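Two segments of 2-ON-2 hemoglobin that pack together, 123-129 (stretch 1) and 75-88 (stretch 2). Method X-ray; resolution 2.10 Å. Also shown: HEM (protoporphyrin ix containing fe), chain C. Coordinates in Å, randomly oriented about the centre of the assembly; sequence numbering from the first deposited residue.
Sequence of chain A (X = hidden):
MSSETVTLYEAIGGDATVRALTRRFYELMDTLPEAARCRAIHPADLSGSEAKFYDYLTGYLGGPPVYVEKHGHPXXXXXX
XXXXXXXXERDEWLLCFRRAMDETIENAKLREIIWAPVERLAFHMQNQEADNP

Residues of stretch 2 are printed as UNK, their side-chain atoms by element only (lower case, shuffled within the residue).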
ATOM      1  N   PHE A 123       3.495  10.234  -4.676  1.00  8.95           N
ATOM      2  CA  PHE A 123       3.784  11.648  -4.992  1.00  9.72           C
ATOM      3  C   PHE A 123       2.554  12.319  -5.605  1.00  8.93           C
ATOM      4  O   PHE A 123       2.251  13.477  -5.316  1.00  9.05           O
ATOM      5  CB  PHE A 123       5.006  11.789  -5.894  1.00  9.37           C
ATOM      6  CG  PHE A 123       6.307  11.915  -5.127  1.00 11.70           C
ATOM      7  CD1 PHE A 123       6.933  10.793  -4.600  1.00 11.70           C
ATOM      8  CD2 PHE A 123       6.905  13.154  -4.963  1.00 10.27           C
ATOM      9  CE1 PHE A 123       8.139  10.910  -3.893  1.00 13.49           C
ATOM     10  CE2 PHE A 123       8.095  13.285  -4.283  1.00 14.28           C
ATOM     11  CZ  PHE A 123       8.717  12.153  -3.732  1.00 14.55           C
ATOM     12  N   HIS A 124       1.828  11.552  -6.405  1.00  9.10           N
ATOM     13  CA  HIS A 124       0.572  11.994  -6.964  1.00  8.05           C
ATOM     14  C   HIS A 124      -0.584  12.176  -5.945  1.00  9.37           C
ATOM     15  O   HIS A 124      -1.554  12.897  -6.237  1.00  9.46           O
ATOM     16  CB  HIS A 124       0.172  11.054  -8.101  1.00  8.05           C
ATOM     17  CG  HIS A 124      -0.801  11.666  -9.067  1.00  5.64           C
ATOM     18  ND1 HIS A 124      -0.490  12.770  -9.828  1.00  8.21           N
ATOM     19  CD2 HIS A 124      -2.080  11.337  -9.380  1.00  6.41           C
ATOM     20  CE1 HIS A 124      -1.547  13.115 -10.557  1.00 10.26           C
ATOM     21  NE2 HIS A 124      -2.526  12.256 -10.306  1.00  6.30           N
ATOM     22  N   MET A 125      -0.513  11.528  -4.768  1.00  9.93           N
ATOM     23  CA  MET A 125      -1.586  11.689  -3.745  1.00 10.71           C
ATOM     24  C   MET A 125      -1.361  12.940  -2.931  1.00 10.25           C
ATOM     25  O   MET A 125      -2.277  13.436  -2.299  1.00 10.53           O
ATOM     26  CB  MET A 125      -1.675  10.503  -2.759  1.00 10.60           C
ATOM     27  CG  MET A 125      -1.982   9.156  -3.390  1.00 10.40           C
ATOM     28  SD  MET A 125      -3.513   9.176  -4.364  1.00 11.78           S
ATOM     29  CE  MET A 125      -2.909   9.621  -6.013  1.00  9.06           C
ATOM     30  N   GLN A 126      -0.125  13.424  -2.913  1.00 11.35           N
ATOM     31  CA  GLN A 126       0.214  14.602  -2.111  1.00 12.49           C
ATOM     32  C   GLN A 126      -0.671  15.772  -2.580  1.00 12.36           C
ATOM     33  O   GLN A 126      -0.839  15.993  -3.798  1.00 10.52           O
ATOM     34  CB  GLN A 126       1.719  14.910  -2.224  1.00 12.97           C
ATOM     35  CG  GLN A 126       2.163  16.189  -1.503  1.00 15.00           C
ATOM     36  CD  GLN A 126       3.556  16.678  -1.910  1.00 15.55           C
ATOM     37  OE1 GLN A 126       4.379  15.923  -2.437  1.00 18.51           O
ATOM     38  NE2 GLN A 126       3.830  17.961  -1.635  1.00 19.92           N
ATOM     39  N   ASN A 127      -1.294  16.464  -1.625  1.00 12.42           N
ATOM     40  CA  ASN A 127      -2.274  17.500  -1.970  1.00 13.16           C
ATOM     41  C   ASN A 127      -2.009  18.838  -1.293  1.00 15.28           C
ATOM     42  O   ASN A 127      -2.833  19.750  -1.368  1.00 14.76           O
ATOM     43  CB  ASN A 127      -3.735  17.015  -1.756  1.00 11.70           C
ATOM     44  CG  ASN A 127      -3.982  16.398  -0.375  1.00  8.42           C
ATOM     45  OD1 ASN A 127      -4.687  15.381  -0.244  1.00  8.96           O
ATOM     46  ND2 ASN A 127      -3.455  17.027   0.656  1.00  3.31           N
ATOM     47  N   GLN A 128      -0.832  18.944  -0.673  1.00 17.83           N
ATOM     48  CA  GLN A 128      -0.439  20.111   0.101  1.00 20.68           C
ATOM     49  C   GLN A 128       1.050  20.404  -0.058  1.00 22.51           C
ATOM     50  O   GLN A 128       1.887  19.479  -0.049  1.00 21.80           O
ATOM     51  CB  GLN A 128      -0.677  19.821   1.579  1.00 20.68           C
ATOM     52  CG  GLN A 128      -1.521  20.806   2.287  1.00 24.17           C
ATOM     53  CD  GLN A 128      -1.841  20.352   3.695  1.00 25.08           C
ATOM     54  OE1 GLN A 128      -0.955  19.943   4.445  1.00 27.88           O
ATOM     55  NE2 GLN A 128      -3.111  20.430   4.065  1.00 25.98           N
ATOM     56  N   GLU A 129       1.354  21.699  -0.195  1.00 24.68           N
ATOM     57  CA  GLU A 129       2.633  22.310   0.217  1.00 27.09           C
ATOM     58  C   GLU A 129       3.705  22.136  -0.844  1.00 27.73           C
ATOM     59  O   GLU A 129       3.481  22.493  -2.010  1.00 29.56           O
ATOM     60  CB  GLU A 129       3.110  21.815   1.602  1.00 26.82           C
ATOM     61  CG  GLU A 129       2.469  22.516   2.832  1.00 28.00           C
ATOM     62  CD  GLU A 129       2.704  21.739   4.167  1.00 30.26           C
ATOM     63  OE1 GLU A 129       2.191  20.600   4.295  1.00 27.55           O
ATOM     64  OE2 GLU A 129       3.391  22.264   5.094  1.00 33.80           O
ATOM     65  N   UNK A  75     -10.297   5.873  -7.868  1.00  9.71           N
ATOM     66  CA  UNK A  75     -10.274   7.334  -7.789  1.00  8.72           C
ATOM     67  C   UNK A  75      -9.390   7.833  -6.620  1.00  8.56           C
ATOM     68  O   UNK A  75      -9.815   8.707  -5.817  1.00  8.25           O
ATOM     69  c   UNK A  75     -11.834   9.805 -10.175  1.00 16.19           C
ATOM     70  s   UNK A  75     -12.088   8.041 -10.419  1.00 18.34           S
ATOM     71  c   UNK A  75     -12.688   7.536  -8.793  1.00  9.94           C
ATOM     72  c   UNK A  75     -11.700   7.880  -7.646  1.00  9.65           C
ATOM     73  N   UNK A  76      -8.174   7.287  -6.506  1.00  6.66           N
ATOM     74  CA  UNK A  76      -7.376   7.540  -5.291  1.00  6.83           C
ATOM     75  C   UNK A  76      -7.047   9.003  -4.979  1.00  7.69           C
ATOM     76  O   UNK A  76      -7.132   9.408  -3.827  1.00  7.70           O
ATOM     77  c   UNK A  76      -6.119   6.698  -5.220  1.00  5.52           C
ATOM     78  c   UNK A  76      -4.882   4.566  -5.031  1.00  3.08           C
ATOM     79  c   UNK A  76      -6.274   5.177  -5.180  1.00  6.32           C
ATOM     80  c   UNK A  76      -7.205   4.752  -4.051  1.00  4.06           C
ATOM     81  N   UNK A  77      -6.677   9.792  -5.980  1.00  8.39           N
ATOM     82  CA  UNK A  77      -6.358  11.190  -5.699  1.00 10.62           C
ATOM     83  C   UNK A  77      -7.550  11.932  -5.033  1.00 10.75           C
ATOM     84  O   UNK A  77      -7.374  12.681  -4.071  1.00 11.14           O
ATOM     85  n   UNK A  77      -4.479  15.413  -7.408  1.00 15.40           N
ATOM     86  n   UNK A  77      -3.780  17.276  -6.230  1.00 18.86           N
ATOM     87  c   UNK A  77      -3.782  15.955  -6.408  1.00 16.55           C
ATOM     88  c   UNK A  77      -4.573  13.984  -7.673  1.00 12.55           C
ATOM     89  c   UNK A  77      -5.560  13.385  -6.706  1.00 12.62           C
ATOM     90  c   UNK A  77      -5.875  11.917  -6.965  1.00 11.14           C
ATOM     91  n   UNK A  77      -3.078  15.188  -5.592  1.00 11.26           N
ATOM     92  N   UNK A  78      -8.751  11.719  -5.564  1.00 11.49           N
ATOM     93  CA  UNK A  78      -9.967  12.212  -4.947  1.00 12.75           C
ATOM     94  C   UNK A  78     -10.192  11.664  -3.520  1.00 13.08           C
ATOM     95  O   UNK A  78     -10.521  12.444  -2.616  1.00 13.51           O
ATOM     96  c   UNK A  78     -16.002  12.923  -5.871  1.00 35.45           C
ATOM     97  n   UNK A  78     -14.810  12.568  -5.371  1.00 32.15           N
ATOM     98  n   UNK A  78     -16.247  12.843  -7.178  1.00 35.43           N
ATOM     99  n   UNK A  78     -16.962  13.360  -5.055  1.00 36.29           N
ATOM    100  c   UNK A  78     -12.497  11.703  -5.230  1.00 18.90           C
ATOM    101  c   UNK A  78     -13.668  12.070  -6.156  1.00 25.31           C
ATOM    102  c   UNK A  78     -11.167  11.981  -5.887  1.00 13.79           C
ATOM    103  N   UNK A  79      -9.999  10.349  -3.316  1.00 12.03           N
ATOM    104  CA  UNK A  79     -10.265   9.697  -2.030  1.00 11.38           C
ATOM    105  C   UNK A  79      -9.286  10.225  -0.991  1.00 10.80           C
ATOM    106  O   UNK A  79      -9.631  10.359   0.188  1.00  9.14           O
ATOM    107  c   UNK A  79     -11.407   7.567  -2.915  1.00 11.93           C
ATOM    108  n   UNK A  79     -14.629   4.450  -4.285  1.00 20.42           N
ATOM    109  n   UNK A  79     -12.931   5.716  -3.373  1.00 20.28           N
ATOM    110  n   UNK A  79     -12.499   3.652  -4.323  1.00 29.44           N
ATOM    111  c   UNK A  79     -11.543   6.036  -2.966  1.00 12.68           C
ATOM    112  c   UNK A  79     -13.349   4.606  -3.980  1.00 22.90           C
ATOM    113  c   UNK A  79     -10.226   8.146  -2.126  1.00 11.71           C
ATOM    114  N   UNK A  80      -8.083  10.578  -1.452  1.00 10.22           N
ATOM    115  CA  UNK A  80      -7.019  11.064  -0.562  1.00  9.66           C
ATOM    116  C   UNK A  80      -7.105  12.551  -0.303  1.00  9.37           C
ATOM    117  O   UNK A  80      -6.497  13.057   0.628  1.00  7.95           O
ATOM    118  c   UNK A  80      -5.095   7.197  -1.316  1.00  8.56           C
ATOM    119  c   UNK A  80      -5.655  10.762  -1.142  1.00  9.03           C
ATOM    120  n   UNK A  80      -4.344   7.467  -0.262  1.00 10.77           N
ATOM    121  c   UNK A  80      -5.219   9.357  -0.931  1.00  8.69           C
ATOM    122  c   UNK A  80      -4.415   8.810   0.004  1.00  6.48           C
ATOM    123  n   UNK A  80      -5.636   8.322  -1.740  1.00  9.58           N
ATOM    124  N   UNK A  81      -7.882  13.244  -1.134  1.00 11.45           N
ATOM    125  CA  UNK A  81      -8.100  14.678  -0.956  1.00 12.02           C
ATOM    126  C   UNK A  81      -8.703  15.047   0.417  1.00 12.11           C
ATOM    127  O   UNK A  81      -8.581  16.194   0.841  1.00 10.20           O
ATOM    128  c   UNK A  81      -8.921  16.765  -2.182  1.00 15.07           C
ATOM    129  c   UNK A  81      -7.741  18.834  -2.685  1.00 18.38           C
ATOM    130  c   UNK A  81     -10.049  17.526  -1.857  1.00 18.06           C
ATOM    131  c   UNK A  81      -8.869  19.569  -2.369  1.00 15.26           C
ATOM    132  c   UNK A  81      -8.956  15.249  -2.094  1.00 12.54           C
ATOM    133  c   UNK A  81     -10.028  18.921  -1.951  1.00 17.64           C
ATOM    134  c   UNK A  81      -7.773  17.424  -2.600  1.00 17.13           C
ATOM    135  N   UNK A  82      -9.351  14.087   1.099  1.00 12.40           N
ATOM    136  CA  UNK A  82      -9.964  14.359   2.428  1.00 12.44           C
ATOM    137  C   UNK A  82      -8.929  14.449   3.559  1.00 12.63           C
ATOM    138  O   UNK A  82      -9.226  14.959   4.645  1.00 12.64           O
ATOM    139  c   UNK A  82     -10.397  11.872   2.958  1.00 11.25           C
ATOM    140  c   UNK A  82     -12.135  13.278   1.751  1.00 13.98           C
ATOM    141  c   UNK A  82     -11.043  13.291   2.806  1.00 13.57           C
ATOM    142  N   UNK A  83      -7.711  13.963   3.299  1.00 11.89           N
ATOM    143  CA  UNK A  83      -6.630  14.059   4.272  1.00 12.17           C
ATOM    144  C   UNK A  83      -5.681  15.146   3.817  1.00 11.79           C
ATOM    145  O   UNK A  83      -5.538  15.365   2.621  1.00 14.22           O
ATOM    146  c   UNK A  83      -5.896  12.726   4.421  1.00 10.03           C
ATOM    147  N   UNK A  84      -5.076  15.877   4.765  1.00 12.45           N
ATOM    148  CA  UNK A  84      -4.038  16.841   4.408  1.00 11.68           C
ATOM    149  C   UNK A  84      -2.666  16.152   4.289  1.00 10.84           C
ATOM    150  O   UNK A  84      -2.034  15.770   5.282  1.00  9.25           O
ATOM    151  c   UNK A  84      -4.482  16.985   6.743  1.00 13.47           C
ATOM    152  c   UNK A  84      -5.363  15.887   6.219  1.00 12.82           C
ATOM    153  c   UNK A  84      -4.085  17.821   5.559  1.00 11.91           C
ATOM    154  N   UNK A  85      -2.250  15.964   3.045  1.00  9.89           N
ATOM    155  CA  UNK A  85      -1.055  15.220   2.736  1.00  8.82           C
ATOM    156  C   UNK A  85       0.006  16.150   2.160  1.00  9.01           C
ATOM    157  O   UNK A  85      -0.048  16.525   0.982  1.00  7.66           O
ATOM    158  c   UNK A  85      -2.394  13.079   2.326  1.00  7.67           C
ATOM    159  c   UNK A  85      -2.991  12.056   1.344  1.00  8.35           C
ATOM    160  c   UNK A  85      -1.323  14.025   1.754  1.00  8.42           C
ATOM    161  c   UNK A  85       0.003  13.242   1.511  1.00  5.29           C
ATOM    162  N   UNK A  86       0.968  16.510   3.007  1.00  9.34           N
ATOM    163  CA  UNK A  86       2.152  17.256   2.574  1.00  9.99           C
ATOM    164  C   UNK A  86       3.349  16.330   2.390  1.00  9.73           C
ATOM    165  O   UNK A  86       3.207  15.112   2.515  1.00 10.03           O
ATOM    166  N   UNK A  87       4.546  16.903   2.145  1.00  9.50           N
ATOM    167  CA  UNK A  87       5.763  16.105   1.895  1.00  9.58           C
ATOM    168  C   UNK A  87       6.012  15.106   3.030  1.00  9.32           C
ATOM    169  O   UNK A  87       6.406  13.984   2.778  1.00  9.12           O
ATOM    170  c   UNK A  87       6.883  17.150   1.857  1.00  9.88           C
ATOM    171  c   UNK A  87       4.807  18.356   2.127  1.00  9.66           C
ATOM    172  c   UNK A  87       6.191  18.462   1.539  1.00 10.09           C
ATOM    173  N   UNK A  88       5.734  15.511   4.268  1.00  9.69           N
ATOM    174  CA  UNK A  88       6.001  14.671   5.441  1.00  9.33           C
ATOM    175  C   UNK A  88       5.111  13.424   5.496  1.00 10.26           C
ATOM    176  O   UNK A  88       5.604  12.310   5.719  1.00 10.46           O
ATOM    177  c   UNK A  88       5.887  15.492   6.759  1.00  9.29           C
TER
HETATM  178  CHA HEM C 700      -6.752   5.523   2.124  1.00  7.93           C
HETATM  179  CHB HEM C 700      -2.884   8.286   3.405  1.00  7.46           C
HETATM  180  CHC HEM C 700      -0.688   6.889  -0.729  1.00  7.57           C
HETATM  181  CHD HEM C 700      -3.973   3.381  -1.278  1.00  9.33           C
HETATM  182  C1A HEM C 700      -5.933   6.436   2.780  1.00  7.85           C
HETATM  183  C2A HEM C 700      -6.306   7.256   3.919  1.00  7.38           C
HETATM  184  C3A HEM C 700      -5.261   8.016   4.267  1.00  8.30           C
HETATM  185  C4A HEM C 700      -4.159   7.704   3.373  1.00  8.68           C
HETATM  186  CMA HEM C 700      -5.156   9.070   5.418  1.00  7.20           C
HETATM  187  CAA HEM C 700      -7.711   7.207   4.571  1.00 10.55           C
HETATM  188  CBA HEM C 700      -7.762   5.941   5.460  1.00 18.79           C
HETATM  189  CGA HEM C 700      -9.157   5.353   5.673  1.00 24.03           C
HETATM  190  O1A HEM C 700     -10.163   5.721   4.998  1.00 27.20           O
HETATM  191  O2A HEM C 700      -9.278   4.461   6.547  1.00 25.49           O
HETATM  192  C1B HEM C 700      -1.948   8.192   2.386  1.00  7.48           C
HETATM  193  C2B HEM C 700      -0.681   8.904   2.251  1.00  6.91           C
HETATM  194  C3B HEM C 700      -0.096   8.498   1.101  1.00  8.46           C
HETATM  195  C4B HEM C 700      -0.965   7.521   0.476  1.00  9.28           C
HETATM  196  CMB HEM C 700      -0.090   9.925   3.238  1.00  4.60           C
HETATM  197  CAB HEM C 700       1.255   8.944   0.478  1.00  6.61           C
HETATM  198  CBB HEM C 700       1.370  10.141  -0.103  1.00  8.47           C
HETATM  199  C1C HEM C 700      -1.347   5.796  -1.221  1.00  7.39           C
HETATM  200  C2C HEM C 700      -0.926   4.994  -2.338  1.00  7.54           C
HETATM  201  C3C HEM C 700      -1.819   4.005  -2.500  1.00  6.45           C
HETATM  202  C4C HEM C 700      -2.845   4.172  -1.479  1.00  8.91           C
HETATM  203  CMC HEM C 700       0.358   5.307  -3.143  1.00  8.25           C
HETATM  204  CAC HEM C 700      -1.786   2.893  -3.587  1.00  8.65           C
HETATM  205  CBC HEM C 700      -0.695   2.107  -3.730  1.00  6.69           C
HETATM  206  C1D HEM C 700      -5.080   3.654  -0.495  1.00 10.83           C
HETATM  207  C2D HEM C 700      -6.367   2.975  -0.547  1.00  7.19           C
HETATM  208  C3D HEM C 700      -7.227   3.647   0.510  1.00  9.78           C
HETATM  209  C4D HEM C 700      -6.393   4.664   1.100  1.00 10.62           C
HETATM  210  CMD HEM C 700      -6.764   1.804  -1.478  1.00  9.87           C
HETATM  211  CAD HEM C 700      -8.697   3.318   0.874  1.00  9.59           C
HETATM  212  CBD HEM C 700      -9.512   4.227  -0.053  1.00 13.31           C
HETATM  213  CGD HEM C 700     -10.986   4.192   0.286  1.00 12.77           C
HETATM  214  O1D HEM C 700     -11.425   4.893   1.236  1.00 11.84           O
HETATM  215  O2D HEM C 700     -11.703   3.443  -0.406  1.00 13.39           O
HETATM  216  NA  HEM C 700      -4.618   6.730   2.474  1.00  9.79           N
HETATM  217  NB  HEM C 700      -2.068   7.348   1.292  1.00  6.66           N
HETATM  218  NC  HEM C 700      -2.519   5.284  -0.723  1.00  6.69           N
HETATM  219  ND  HEM C 700      -5.143   4.625   0.488  1.00  9.32           N
HETATM  220 FE   HEM C 700      -3.607   5.995   0.849  1.00  8.01          FE
HETATM  221  O   HOH W   1      -5.141  13.962  -2.921  1.00  9.52           O
HETATM  222  O   HOH W   2      -2.810   4.613   1.942  1.00  4.23           O

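Position 75 carries three carbons and a sulfur in an unbranched chain, all out of reach of stretch 1: Met 75, the N-cap of the helix that follows. Position 76 has four carbons forked at the second. Its CB lies 3.7 Å from SD of Met 125, an apolar touch, and the chain extends toward the heme: Leu 76.

Position 77 has three carbons, a nitrogen, and a carbon bearing two more nitrogens, one of which reaches the carbonyls of His 124 and Gln 126: Arg 77. The chain is extended through chi3, and though its CB points sideways its end reaches stretch 1. NH1 donates to O of His 124 at 2.8 Å and to O of Gln 126 at 3.0 Å, carbonyls near the end of a helix. On the way, CD packs off-centre against the His 124 ring, 4.2 Å from its centroid.

Positions 78 and 79 repeat the same atoms but leave stretch 1 alone; both are arginines. The CB of Arg 78 points away; Arg 79 ends near a heme carboxylate, its CD 3.6 Å from HEM O2D.

Position 80 shows one carbon and a five-membered ring of three carbons and two nitrogens. Met 125 covers one face of the ring, and one ring nitrogen lies 2.0 Å from HEM FE. This is His 80, bound to iron through NE2. Its ND1 donates to O of Leu 76 at 2.8 Å, which helps fix the ring; CG of Met 125 lies 4.0 Å and SD 3.9 Å from the His 80 ring centroid.

Position 81, one carbon and a six-carbon ring that touches Asn 127, is Phe 81; its CD1 comes within 4.1 Å of CB of Asn 127. Position 82, three carbons branched at the first and pointing away, is Val 82. Position 83 has a single carbon: Ala 83, which closes a type I turn begun at His 80.

Position 84 has three carbons closing a ring onto the backbone nitrogen, beside the end of the Gln 128 side chain: Pro 84. Position 85 has four carbons forked at the first, one arm two carbons long and ending near the carbonyl of Met 125: Ile 85. Its CD1 lies 4.0 Å from O of Met 125, while CG2 meets the heme methyl CMB at 3.7 Å.

Position 86 has no side-chain atoms, and its CA approaches O of Gln 128 at 3.4 Å in a CA-H...O contact: Gly 86. An ideal CB would sit 2.4 Å from OE1 of Glu 129, a clash. Position 87 closes another three-carbon ring, against Glu 129: Pro 87, with CD 3.9 Å from CB of Glu 129. Position 88, one carbon out of reach, is Ala 88.

The contact works by backbone capture at two sites. Arg 77 gathers two carbonyls of stretch 1, while O of Ile 85 accepts from N of Asn 127 at 2.9 Å and, weakly, from N of Gln 128 at 3.0 Å. Beside them, on the heme side, Met 125 packs against the iron-binding histidine, and a water lies within hydrogen-bonding reach of O of Arg 77 (2.8 Å) and O of Met 125 (3.0 Å).

Stretch 2 75-88: MLRRRHFVAPIGPA
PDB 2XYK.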